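PDB 6RQA: iminosuccinate reductase from Paracoccus denitrificans, which catalyses the NADH-dependent reduction of iminosuccinate to L-aspartate, regenerating the amino-group donor of the beta-hydroxyaspartate cycle of glyoxylate assimilation. Local coordinates for residues A[271-274]-A[275-278]; A[32-35]-A[36-40]. All blocks are in the same frame, centred on the assembly; numbering follows the deposited sequence.

Contact 1: residues A[271-274]-A[275-278]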
loop_
_atom_site.group_PDB
_atom_site.type_symbol
_atom_site.label_atom_id
_atom_site.label_comp_id
_atom_site.label_asym_id
_atom_site.label_seq_id
_atom_site.Cartn_x
_atom_site.Cartn_y
_atom_site.Cartn_z
ATOM N N ILE A 271 7.921 12.449 11.871
ATOM C CA ILE A 271 7.358 11.515 12.842
ATOM C C ILE A 271 8.390 10.991 13.828
ATOM O O ILE A 271 8.003 10.358 14.824
ATOM C CB ILE A 271 6.654 10.332 12.143
ATOM C CG1 ILE A 271 7.633 9.590 11.232
ATOM C CG2 ILE A 271 5.450 10.822 11.354
ATOM C CD1 ILE A 271 7.044 8.373 10.559
ATOM N N GLY A 272 9.677 11.229 13.594
ATOM C CA GLY A 272 10.719 10.741 14.470
ATOM C C GLY A 272 10.911 11.621 15.690
ATOM O O GLY A 272 10.123 12.520 15.987
ATOM N N GLU A 273 11.998 11.344 16.413
ATOM C CA GLU A 273 12.286 12.093 17.633
ATOM C C GLU A 273 12.701 13.527 17.326
ATOM O O GLU A 273 12.482 14.424 18.149
ATOM C CB GLU A 273 13.373 11.377 18.437
ATOM C CG GLU A 273 13.574 11.910 19.849
ATOM C CD GLU A 273 12.319 11.809 20.697
ATOM O OE1 GLU A 273 11.945 12.818 21.329
ATOM O OE2 GLU A 273 11.706 10.722 20.727
ATOM N N CYS A 274 13.283 13.766 16.152
ATOM C CA CYS A 274 13.720 15.104 15.769
ATOM C C CYS A 274 12.567 16.039 15.429
ATOM O O CYS A 274 12.817 17.225 15.187
ATOM C CB CYS A 274 14.675 15.019 14.576
ATOM S SG CYS A 274 16.152 14.024 14.868
ATOM N N GLN A 275 11.323 15.552 15.408
ATOM C CA GLN A 275 10.195 16.393 15.024
ATOM C C GLN A 275 9.997 17.575 15.964
ATOM O O GLN A 275 9.430 18.592 15.552
ATOM C CB GLN A 275 8.911 15.560 14.970
ATOM C CG GLN A 275 8.397 15.123 16.334
ATOM C CD GLN A 275 7.153 14.263 16.243
ATOM O OE1 GLN A 275 6.034 14.773 16.208
ATOM N NE2 GLN A 275 7.343 12.949 16.207
ATOM N N HIS A 276 10.453 17.469 17.211
ATOM C CA HIS A 276 10.254 18.535 18.182
ATOM C C HIS A 276 11.378 19.562 18.148
ATOM O O HIS A 276 11.119 20.765 18.269
ATOM C CB HIS A 276 10.116 17.940 19.584
ATOM C CG HIS A 276 9.076 16.867 19.675
ATOM N ND1 HIS A 276 7.730 17.142 19.788
ATOM C CD2 HIS A 276 9.184 15.518 19.655
ATOM C CE1 HIS A 276 7.054 16.009 19.839
ATOM N NE2 HIS A 276 7.912 15.008 19.758
ATOM N N ALA A 277 12.624 19.115 17.984
ATOM C CA ALA A 277 13.729 20.051 17.816
ATOM C C ALA A 277 13.691 20.743 16.460
ATOM O O ALA A 277 14.273 21.822 16.311
ATOM C CB ALA A 277 15.064 19.330 18.004
ATOM N N ILE A 278 13.021 20.148 15.472
ATOM C CA ILE A 278 12.842 20.806 14.182
ATOM C C ILE A 278 11.787 21.901 14.284
ATOM O O ILE A 278 11.983 23.019 13.795
ATOM C CB ILE A 278 12.479 19.769 13.101
ATOM C CG1 ILE A 278 13.718 18.977 12.676
ATOM C CG2 ILE A 278 11.833 20.442 11.898
ATOM C CD1 ILE A 278 14.741 19.800 11.928
#
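Gln275 grips the carbonyl oxygen of Gly272 twice, once with its side chain and once with its backbone, across the type I beta turn that runs from Gly272 to Gln275. The side-chain bond is the shorter: Gln275 NE2 lies 2.8 Å from Gly272 O, which sits nearly in the amide plane, while the donor is tilted 28° from the plane of the carbonyl. The turn's own bond, Gln275 N to Gly272 O, is weak at 3.3 Å. Placing CG between the backbone N and the carbonyl carbon (chi1 71°) turns the glutamine back over the turn. In the backbone, Ile278 N bonds Cys274 O at 2.9 Å, in the first turn of helix 275-279.

Van der Waals contact is modest. Ile278 CG1 approaches Cys274 CB loosely, at 4.5 Å. The His276 ring takes Gln275 CG over one face, 3.4 Å above its plane and displaced toward the rim, and meets Glu273 O at its edge.

The polar ends fasten this bend to its surroundings. Thr244 O and Gly246 N engage the Gln275 amide. The Glu273 carboxylate bonds Thr242 OG1 and the backbone N of Glu249 and Leu250, and His276 NE2 bonds Lys247 O; Thr242 and Lys247 bind NAD(+), which puts the turn in the cofactor site's second shell. Asp311, ending strand 307-311, receives the backbone N of Glu273 and Cys274, so the link between helices 265-270 and 275-279 is tied to that strand and to strand 248-250.

Contact 2: residues A[32-35]-A[36-40]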
loop_
_atom_site.group_PDB
_atom_site.type_symbol
_atom_site.label_atom_id
_atom_site.label_comp_id
_atom_site.label_asym_id
_atom_site.label_seq_id
_atom_site.Cartn_x
_atom_site.Cartn_y
_atom_site.Cartn_z
ATOM N N GLY A 32 11.977 -20.082 14.704
ATOM C CA GLY A 32 12.924 -21.135 14.387
ATOM C C GLY A 32 13.805 -20.867 13.190
ATOM O O GLY A 32 14.701 -21.669 12.905
ATOM N N LEU A 33 13.575 -19.762 12.483
ATOM C CA LEU A 33 14.355 -19.398 11.306
ATOM C C LEU A 33 15.264 -18.202 11.533
ATOM O O LEU A 33 16.421 -18.227 11.112
ATOM C CB LEU A 33 13.421 -19.102 10.128
ATOM C CG LEU A 33 12.587 -20.276 9.612
ATOM C CD1 LEU A 33 11.545 -19.801 8.614
ATOM C CD2 LEU A 33 13.485 -21.332 8.990
ATOM N N MET A 34 14.776 -17.163 12.198
ATOM C CA MET A 34 15.546 -15.944 12.386
ATOM C C MET A 34 16.371 -16.000 13.665
ATOM O O MET A 34 15.967 -16.591 14.670
ATOM C CB MET A 34 14.625 -14.724 12.422
ATOM C CG MET A 34 14.617 -13.935 11.130
ATOM S SD MET A 34 16.228 -13.209 10.785
ATOM C CE MET A 34 16.166 -13.086 9.002
ATOM N N THR A 35 17.539 -15.379 13.608
ATOM C CA THR A 35 18.429 -15.181 14.739
ATOM C C THR A 35 18.788 -13.707 14.803
ATOM O O THR A 35 18.713 -12.999 13.792
ATOM C CB THR A 35 19.707 -16.025 14.609
ATOM O OG1 THR A 35 20.455 -15.593 13.467
ATOM C CG2 THR A 35 19.366 -17.499 14.454
ATOM N N PRO A 36 19.161 -13.202 15.982
ATOM C CA PRO A 36 19.599 -11.798 16.059
ATOM C C PRO A 36 20.784 -11.483 15.160
ATOM O O PRO A 36 20.920 -10.338 14.712
ATOM C CB PRO A 36 19.948 -11.625 17.543
ATOM C CG PRO A 36 19.090 -12.630 18.240
ATOM C CD PRO A 36 19.036 -13.814 17.316
ATOM N N GLU A 37 21.642 -12.467 14.876
ATOM C CA GLU A 37 22.758 -12.231 13.964
ATOM C C GLU A 37 22.281 -12.147 12.519
ATOM O O GLU A 37 22.757 -11.301 11.752
ATOM C CB GLU A 37 23.810 -13.331 14.115
ATOM C CG GLU A 37 24.374 -13.490 15.520
ATOM C CD GLU A 37 23.606 -14.501 16.354
ATOM O OE1 GLU A 37 22.419 -14.746 16.057
ATOM O OE2 GLU A 37 24.196 -15.058 17.304
ATOM N N ALA A 38 21.346 -13.018 12.129
ATOM C CA ALA A 38 20.829 -12.986 10.764
ATOM C C ALA A 38 20.048 -11.704 10.497
ATOM O O ALA A 38 20.164 -11.114 9.417
ATOM C CB ALA A 38 19.955 -14.211 10.501
ATOM N N ALA A 39 19.246 -11.261 11.467
ATOM C CA ALA A 39 18.557 -9.985 11.321
ATOM C C ALA A 39 19.539 -8.823 11.288
ATOM O O ALA A 39 19.300 -7.830 10.593
ATOM C CB ALA A 39 17.551 -9.792 12.457
ATOM N N PHE A 40 20.648 -8.933 12.023
ATOM C CA PHE A 40 21.640 -7.864 12.033
ATOM C C PHE A 40 22.303 -7.719 10.668
ATOM O O PHE A 40 22.465 -6.603 10.163
ATOM C CB PHE A 40 22.686 -8.127 13.117
ATOM C CG PHE A 40 23.704 -7.030 13.257
ATOM C CD1 PHE A 40 23.483 -5.970 14.118
ATOM C CD2 PHE A 40 24.882 -7.061 12.528
ATOM C CE1 PHE A 40 24.416 -4.960 14.249
ATOM C CE2 PHE A 40 25.818 -6.052 12.652
ATOM C CZ PHE A 40 25.584 -5.001 13.515
#
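Thr35 and Ala39 are joined by a main-chain bond in the first turn of helix 36-51, Ala39 N to Thr35 O, at 3.0 Å and almost straight (N-H...O 173°). Met34 and Thr35 are extended and link the weakly bonded helix end at 32-33 to the new helix. From Pro36 onward the backbone is helical, and Phe40 N continues the pattern by bonding Pro36 O.

The threonine hydroxyl caps that new helix. With OG1 between the backbone N and the carbonyl carbon (chi1 64°), it faces the first turn and accepts from Ala38 N at 3.0 Å. The same oxygen donates a weak bond to Glu37 OE1, 3.4 Å away; the glutamate chain bends at chi2 to bring its carboxylate back beside the cap, and its other oxygen, OE2, is weakly bonded by Asn169 ND2. Were this threonine an alanine, Ala38 N would probably lose its capping acceptor and Glu37 OE1 its hydroxyl donor.

On the buried side, Met34 lays its sulfur alongside the helix start: SD is 3.9 Å from Ala38 CB and 4.0 Å from Ala39 CB. Met34 also packs on Val322, Ala325 and Val326 of helix 316-333 and on Leu130 of helix 125-143, while Phe40 reaches Ala137 and Val138 of the latter. This is a threonine N-cap, its hydroxyl accepting from the N-H of the third helical residue, with proline at the first position of helix 36-51.

Contacts 1 and 2 share no helix or strand: their centres lie 31 Å apart on opposite sides of the chain's centre, and their nearest atoms stay about 20 Å apart. Both are partly buried and each spans the start of a helix, yet the chemistry differs. At 271-278 an amide, a carboxylate and an imidazole spread bonds to surrounding loops and strands beside the parallel, nucleotide-binding sheet. At 32-40 the polar bonding is mostly internal to the cap, with its exposed Glu37 outward and apolar Met34 set against two helices. Gly272 of contact 1 is about 8 Å from bound NAD, whereas the side chain of Ala39 in contact 2 is about 13 Å from bound NAD.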